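Local coordinates for carboxylic ester hydrolase (Aspergillus niger, PDB 7K4O), which is a serine esterase of the tannase family that probably hydrolyses the galloyl ester bonds of tannins, at residues Y234-I244 and Q294-V305. Numbering follows the deposited sequence.
With NAG (2-acetamido-2-deoxy-beta-D-glucopyranose), chain G.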
ATOM      1  N   TYR A 234      18.067   2.556  25.319  1.00 38.09           N
ATOM      2  CA  TYR A 234      19.205   2.305  24.411  1.00 36.00           C
ATOM      3  C   TYR A 234      18.822   2.724  22.992  1.00 41.34           C
ATOM      4  O   TYR A 234      17.792   2.281  22.498  1.00 40.14           O
ATOM      5  CB  TYR A 234      19.601   0.836  24.447  1.00 37.68           C
ATOM      6  CG  TYR A 234      20.775   0.567  23.542  1.00 44.06           C
ATOM      7  CD1 TYR A 234      22.045   1.031  23.862  1.00 46.28           C
ATOM      8  CD2 TYR A 234      20.623  -0.123  22.355  1.00 43.44           C
ATOM      9  CE1 TYR A 234      23.129   0.804  23.032  1.00 44.63           C
ATOM     10  CE2 TYR A 234      21.698  -0.385  21.522  1.00 46.94           C
ATOM     11  CZ  TYR A 234      22.950   0.093  21.854  1.00 48.90           C
ATOM     12  OH  TYR A 234      23.981  -0.186  21.019  1.00 49.93           O
ATOM     13  N   TYR A 235      19.656   3.535  22.376  1.00 37.18           N
ATOM     14  CA  TYR A 235      19.458   4.101  21.032  1.00 37.82           C
ATOM     15  C   TYR A 235      20.487   3.483  20.101  1.00 40.51           C
ATOM     16  O   TYR A 235      21.584   3.998  19.961  1.00 42.56           O
ATOM     17  CB  TYR A 235      19.492   5.615  21.148  1.00 39.96           C
ATOM     18  CG  TYR A 235      18.415   6.113  22.077  1.00 45.83           C
ATOM     19  CD1 TYR A 235      17.095   6.276  21.642  1.00 44.27           C
ATOM     20  CD2 TYR A 235      18.676   6.309  23.421  1.00 44.83           C
ATOM     21  CE1 TYR A 235      16.098   6.712  22.503  1.00 43.61           C
ATOM     22  CE2 TYR A 235      17.687   6.712  24.303  1.00 46.31           C
ATOM     23  CZ  TYR A 235      16.389   6.900  23.847  1.00 47.01           C
ATOM     24  OH  TYR A 235      15.416   7.265  24.721  1.00 45.45           O
ATOM     25  N   PRO A 236      20.163   2.382  19.395  1.00 38.92           N
ATOM     26  CA  PRO A 236      21.151   1.717  18.555  1.00 35.40           C
ATOM     27  C   PRO A 236      21.611   2.605  17.421  1.00 39.69           C
ATOM     28  O   PRO A 236      20.801   3.278  16.774  1.00 37.60           O
ATOM     29  CB  PRO A 236      20.440   0.488  17.990  1.00 36.05           C
ATOM     30  CG  PRO A 236      19.242   0.318  18.903  1.00 37.25           C
ATOM     31  CD  PRO A 236      18.853   1.713  19.350  1.00 39.09           C
ATOM     32  N   PRO A 237      22.935   2.676  17.149  1.00 42.20           N
ATOM     33  CA  PRO A 237      23.408   3.306  15.915  1.00 42.73           C
ATOM     34  C   PRO A 237      22.737   2.581  14.748  1.00 36.34           C
ATOM     35  O   PRO A 237      22.590   1.357  14.792  1.00 38.83           O
ATOM     36  CB  PRO A 237      24.929   3.067  15.906  1.00 45.75           C
ATOM     37  CG  PRO A 237      25.265   2.781  17.350  1.00 47.02           C
ATOM     38  CD  PRO A 237      24.040   2.110  17.950  1.00 44.76           C
ATOM     39  N   PRO A 238      22.287   3.295  13.703  1.00 38.17           N
ATOM     40  CA  PRO A 238      21.656   2.635  12.551  1.00 40.14           C
ATOM     41  C   PRO A 238      22.469   1.444  12.024  1.00 42.32           C
ATOM     42  O   PRO A 238      21.917   0.428  11.660  1.00 37.37           O
ATOM     43  CB  PRO A 238      21.609   3.750  11.501  1.00 41.46           C
ATOM     44  CG  PRO A 238      21.468   5.010  12.328  1.00 41.45           C
ATOM     45  CD  PRO A 238      22.334   4.754  13.552  1.00 36.22           C
ATOM     46  N   CYS A 239      23.802   1.571  12.034  1.00 40.47           N
ATOM     47  CA  CYS A 239      24.705   0.530  11.494  1.00 38.20           C
ATOM     48  C   CYS A 239      24.557  -0.762  12.288  1.00 35.38           C
ATOM     49  O   CYS A 239      24.659  -1.849  11.702  1.00 36.23           O
ATOM     50  CB  CYS A 239      26.142   1.035  11.571  1.00 49.52           C
ATOM     51  SG  CYS A 239      27.261   0.049  10.562  0.99 53.58           S
ATOM     52  N   GLU A 240      24.340  -0.676  13.597  1.00 35.39           N
ATOM     53  CA  GLU A 240      24.225  -1.890  14.423  1.00 39.11           C
ATOM     54  C   GLU A 240      22.992  -2.685  13.973  1.00 37.26           C
ATOM     55  O   GLU A 240      23.070  -3.926  13.891  1.00 37.27           O
ATOM     56  CB  GLU A 240      24.164  -1.498  15.894  1.00 40.21           C
ATOM     57  CG  GLU A 240      23.999  -2.668  16.828  1.00 40.60           C
ATOM     58  CD  GLU A 240      24.027  -2.250  18.291  1.00 46.30           C
ATOM     59  OE1 GLU A 240      23.529  -1.153  18.589  1.00 44.78           O
ATOM     60  OE2 GLU A 240      24.570  -3.020  19.124  1.00 49.84           O
ATOM     61  N   LEU A 241      21.860  -2.006  13.773  1.00 38.90           N
ATOM     62  CA  LEU A 241      20.604  -2.689  13.343  1.00 37.16           C
ATOM     63  C   LEU A 241      20.764  -3.187  11.910  1.00 32.21           C
ATOM     64  O   LEU A 241      20.264  -4.294  11.631  1.00 36.44           O
ATOM     65  CB  LEU A 241      19.435  -1.711  13.501  1.00 37.56           C
ATOM     66  CG  LEU A 241      19.144  -1.370  14.964  1.00 33.65           C
ATOM     67  CD1 LEU A 241      17.990  -0.410  15.148  1.00 35.07           C
ATOM     68  CD2 LEU A 241      18.904  -2.628  15.769  1.00 36.98           C
ATOM     69  N   ASP A 242      21.447  -2.431  11.062  1.00 34.48           N
ATOM     70  CA  ASP A 242      21.681  -2.850   9.653  1.00 37.65           C
ATOM     71  C   ASP A 242      22.513  -4.138   9.633  1.00 42.56           C
ATOM     72  O   ASP A 242      22.244  -5.025   8.808  1.00 37.08           O
ATOM     73  CB  ASP A 242      22.313  -1.755   8.816  1.00 39.19           C
ATOM     74  CG  ASP A 242      22.376  -2.143   7.350  1.00 51.03           C
ATOM     75  OD1 ASP A 242      21.330  -2.606   6.802  1.00 50.83           O
ATOM     76  OD2 ASP A 242      23.464  -2.022   6.768  1.00 48.52           O
ATOM     77  N   LYS A 243      23.466  -4.274  10.560  1.00 40.77           N
ATOM     78  CA  LYS A 243      24.247  -5.525  10.670  1.00 38.20           C
ATOM     79  C   LYS A 243      23.337  -6.684  11.062  1.00 35.86           C
ATOM     80  O   LYS A 243      23.436  -7.789  10.491  1.00 37.89           O
ATOM     81  CB  LYS A 243      25.399  -5.330  11.674  1.00 39.85           C
ATOM     82  CG  LYS A 243      26.256  -6.569  11.913  1.00 44.83           C
ATOM     83  CD  LYS A 243      26.790  -7.211  10.663  1.00 46.71           C
ATOM     84  CE  LYS A 243      27.796  -6.340   9.936  1.00 57.85           C
ATOM     85  NZ  LYS A 243      28.801  -7.161   9.209  1.00 65.39           N
ATOM     86  N   ILE A 244      22.406  -6.453  11.979  1.00 35.07           N
ATOM     87  CA  ILE A 244      21.478  -7.531  12.377  1.00 33.73           C
ATOM     88  C   ILE A 244      20.661  -7.944  11.142  1.00 34.05           C
ATOM     89  O   ILE A 244      20.445  -9.173  10.943  1.00 33.71           O
ATOM     90  CB  ILE A 244      20.594  -7.060  13.549  1.00 34.58           C
ATOM     91  CG1 ILE A 244      21.418  -7.004  14.845  1.00 37.63           C
ATOM     92  CG2 ILE A 244      19.394  -7.953  13.745  1.00 35.56           C
ATOM     93  CD1 ILE A 244      20.773  -6.208  15.958  1.00 39.58           C
ATOM     94  N   GLN A 294      30.324   5.026  11.872  1.00 58.21           N
ATOM     95  CA  GLN A 294      29.882   4.126  12.966  1.00 59.47           C
ATOM     96  C   GLN A 294      30.693   2.840  12.858  1.00 54.01           C
ATOM     97  O   GLN A 294      30.856   2.310  11.732  1.00 56.20           O
ATOM     98  CB  GLN A 294      28.374   3.830  12.898  1.00 49.84           C
ATOM     99  CG  GLN A 294      27.518   5.082  12.807  1.00 49.79           C
ATOM    100  CD  GLN A 294      26.162   4.759  12.195  1.00 48.36           C
ATOM    101  OE1 GLN A 294      25.426   3.906  12.677  1.00 41.12           O
ATOM    102  NE2 GLN A 294      25.873   5.404  11.087  1.00 42.10           N
ATOM    103  N   ASN A 295      31.188   2.362  13.995  1.00 57.92           N
ATOM    104  CA  ASN A 295      31.827   1.029  14.083  1.00 56.30           C
ATOM    105  C   ASN A 295      31.740   0.556  15.523  1.00 47.25           C
ATOM    106  O   ASN A 295      31.606   1.369  16.442  1.00 51.99           O
ATOM    107  CB  ASN A 295      33.275   1.022  13.580  1.00 63.14           C
ATOM    108  CG  ASN A 295      34.164   1.922  14.410  1.00 67.12           C
ATOM    109  OD1 ASN A 295      34.801   1.466  15.358  1.00 77.15           O
ATOM    110  ND2 ASN A 295      34.190   3.204  14.079  1.00 64.65           N
ATOM    111  N   GLY A 296      31.795  -0.749  15.678  1.00 46.11           N
ATOM    112  CA  GLY A 296      31.555  -1.410  16.960  1.00 43.93           C
ATOM    113  C   GLY A 296      31.314  -2.875  16.740  1.00 43.10           C
ATOM    114  O   GLY A 296      31.663  -3.430  15.662  1.00 48.72           O
ATOM    115  N   THR A 297      30.737  -3.492  17.751  1.00 42.67           N
ATOM    116  CA  THR A 297      30.282  -4.890  17.712  1.00 48.70           C
ATOM    117  C   THR A 297      28.806  -4.878  18.096  1.00 49.42           C
ATOM    118  O   THR A 297      28.409  -4.036  18.930  1.00 50.08           O
ATOM    119  CB  THR A 297      31.107  -5.808  18.625  1.00 52.96           C
ATOM    120  OG1 THR A 297      30.970  -5.353  19.968  1.00 54.31           O
ATOM    121  CG2 THR A 297      32.565  -5.894  18.217  1.00 53.59           C
ATOM    122  N   VAL A 298      28.039  -5.803  17.537  1.00 49.65           N
ATOM    123  CA  VAL A 298      26.593  -5.883  17.862  1.00 47.08           C
ATOM    124  C   VAL A 298      26.486  -6.199  19.349  1.00 45.08           C
ATOM    125  O   VAL A 298      27.007  -7.227  19.807  1.00 45.88           O
ATOM    126  CB  VAL A 298      25.854  -6.903  16.980  1.00 44.83           C
ATOM    127  CG1 VAL A 298      24.383  -7.021  17.400  1.00 49.41           C
ATOM    128  CG2 VAL A 298      25.992  -6.521  15.515  1.00 44.55           C
ATOM    129  N   SER A 299      25.791  -5.339  20.070  1.00 47.09           N
ATOM    130  CA  SER A 299      25.701  -5.369  21.547  1.00 47.75           C
ATOM    131  C   SER A 299      24.501  -6.188  21.995  1.00 48.86           C
ATOM    132  O   SER A 299      23.529  -6.400  21.208  1.00 45.35           O
ATOM    133  CB  SER A 299      25.650  -3.980  22.095  1.00 50.54           C
ATOM    134  OG  SER A 299      24.419  -3.350  21.769  1.00 44.94           O
ATOM    135  N   ALA A 300      24.554  -6.635  23.238  1.00 44.71           N
ATOM    136  CA  ALA A 300      23.448  -7.360  23.878  1.00 42.64           C
ATOM    137  C   ALA A 300      22.211  -6.446  23.915  1.00 45.05           C
ATOM    138  O   ALA A 300      21.099  -6.949  23.731  1.00 45.35           O
ATOM    139  CB  ALA A 300      23.844  -7.786  25.269  1.00 47.39           C
ATOM    140  N   LYS A 301      22.404  -5.177  24.241  1.00 42.06           N
ATOM    141  CA  LYS A 301      21.298  -4.200  24.352  1.00 48.10           C
ATOM    142  C   LYS A 301      20.705  -3.982  22.954  1.00 46.65           C
ATOM    143  O   LYS A 301      19.493  -3.808  22.887  1.00 42.15           O
ATOM    144  CB  LYS A 301      21.775  -2.864  24.904  1.00 47.52           C
ATOM    145  CG  LYS A 301      21.971  -2.805  26.409  1.00 54.47           C
ATOM    146  CD  LYS A 301      22.673  -1.511  26.814  1.00 61.60           C
ATOM    147  CE  LYS A 301      23.131  -1.435  28.253  1.00 62.34           C
ATOM    148  NZ  LYS A 301      21.985  -1.163  29.141  1.00 68.79           N
ATOM    149  N   GLY A 302      21.536  -3.951  21.912  1.00 42.27           N
ATOM    150  CA  GLY A 302      21.072  -3.776  20.519  1.00 43.41           C
ATOM    151  C   GLY A 302      20.196  -4.941  20.114  1.00 41.96           C
ATOM    152  O   GLY A 302      19.106  -4.729  19.525  1.00 38.48           O
ATOM    153  N   ILE A 303      20.624  -6.147  20.441  1.00 37.90           N
ATOM    154  CA  ILE A 303      19.832  -7.373  20.196  1.00 39.71           C
ATOM    155  C   ILE A 303      18.530  -7.304  21.002  1.00 45.73           C
ATOM    156  O   ILE A 303      17.482  -7.706  20.482  1.00 37.39           O
ATOM    157  CB  ILE A 303      20.671  -8.622  20.502  1.00 41.97           C
ATOM    158  CG1 ILE A 303      21.683  -8.824  19.380  1.00 47.27           C
ATOM    159  CG2 ILE A 303      19.787  -9.836  20.718  1.00 41.92           C
ATOM    160  CD1 ILE A 303      22.732  -9.832  19.707  1.00 56.34           C
ATOM    161  N   GLU A 304      18.574  -6.855  22.250  1.00 40.03           N
ATOM    162  CA  GLU A 304      17.350  -6.791  23.084  1.00 40.47           C
ATOM    163  C   GLU A 304      16.339  -5.815  22.429  1.00 33.65           C
ATOM    164  O   GLU A 304      15.151  -6.163  22.351  1.00 36.57           O
ATOM    165  CB  GLU A 304      17.681  -6.343  24.513  1.00 42.46           C
ATOM    166  CG  GLU A 304      16.510  -6.465  25.467  1.00 44.15           C
ATOM    167  CD  GLU A 304      16.806  -5.956  26.883  1.00 50.29           C
ATOM    168  OE1 GLU A 304      17.701  -5.061  27.047  1.00 48.81           O
ATOM    169  OE2 GLU A 304      16.103  -6.388  27.797  1.00 47.44           O
ATOM    170  N   VAL A 305      16.799  -4.657  21.993  1.00 35.88           N
ATOM    171  CA  VAL A 305      15.934  -3.672  21.300  1.00 36.70           C
ATOM    172  C   VAL A 305      15.372  -4.357  20.045  1.00 41.30           C
ATOM    173  O   VAL A 305      14.132  -4.306  19.839  1.00 35.94           O
ATOM    174  CB  VAL A 305      16.671  -2.379  20.967  1.00 37.00           C
ATOM    175  CG1 VAL A 305      15.910  -1.554  19.934  1.00 37.87           C
ATOM    176  CG2 VAL A 305      16.901  -1.569  22.242  1.00 35.12           C
TER
HETATM  177  C1  NAG G   1      24.644  -4.489   4.760  0.75 52.07           C
HETATM  178  C2  NAG G   1      25.917  -3.629   4.864  1.00 53.94           C
HETATM  179  C3  NAG G   1      25.985  -2.496   3.854  0.76 61.16           C
HETATM  180  C4  NAG G   1      25.888  -3.164   2.513  1.00 63.99           C
HETATM  181  C5  NAG G   1      24.609  -3.992   2.442  0.94 60.66           C
HETATM  182  C6  NAG G   1      24.510  -4.706   1.106  1.00 60.70           C
HETATM  183  C7  NAG G   1      26.693  -3.414   7.172  0.98 60.20           C
HETATM  184  C8  NAG G   1      26.486  -2.672   8.461  1.00 59.85           C
HETATM  185  N2  NAG G   1      25.936  -2.997   6.162  0.91 60.97           N
HETATM  186  O3  NAG G   1      27.169  -1.735   4.121  1.00 61.12           O
HETATM  187  O4  NAG G   1      25.791  -2.092   1.616  0.93 69.16           O
HETATM  188  O5  NAG G   1      24.536  -4.995   3.437  0.86 51.06           O
HETATM  189  O6  NAG G   1      23.304  -5.437   1.075  0.81 56.76           O
HETATM  190  O7  NAG G   1      27.492  -4.315   7.039  1.00 58.43           O
HETATM  191  O   HOH W   1      27.284  -1.496  19.382  1.00 52.72           O
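The N-terminal ends of two helices in the tannase chain, 238-252 and 300-310, are linked by Glu240, whose carboxylate reaches Ser299, the N-cap of the second helix. Extended with CG anti to the backbone N (chi1 178°), Glu240 presents OE2, which accepts a nearly straight hydrogen bond from Ser299 N (2.8 Å), met nearly along the C-O axis, and a second from Ser299 OG, which donates to OE2 from 2.7 Å on its syn side. Ser299 OG in turn accepts from Gly302 N (2.9 Å), the capping bond, so the acid holds the capping hydroxyl. Glu240 OE1 accepts from Tyr234 OH at 2.7 Å through its syn lone pair, and OE1 lies at the ring's edge, in its plane. With both oxygens engaged, the carboxylate is fixed in rotation, and the nearby helix start would probably favour its negative charge. Lys301 CB sits over one face of the Tyr234 ring in a CH-pi contact, 3.9 Å from the centroid, while Val305 CG2 meets the ring edge. Val298 splits its methyls between two residues of helix 238-252, CG1 against Ile244 CG1 and CG2 against Lys243 CG (3.6 Å). Strand 294-297 pairs with strand 282-285, and a disulfide from Cys239 to Cys285 ties that antiparallel pair to helix 238-252. At this helix start Gln294 OE1 accepts from Cys239 N at 2.9 Å, the donor tilted 27° from the carbonyl plane.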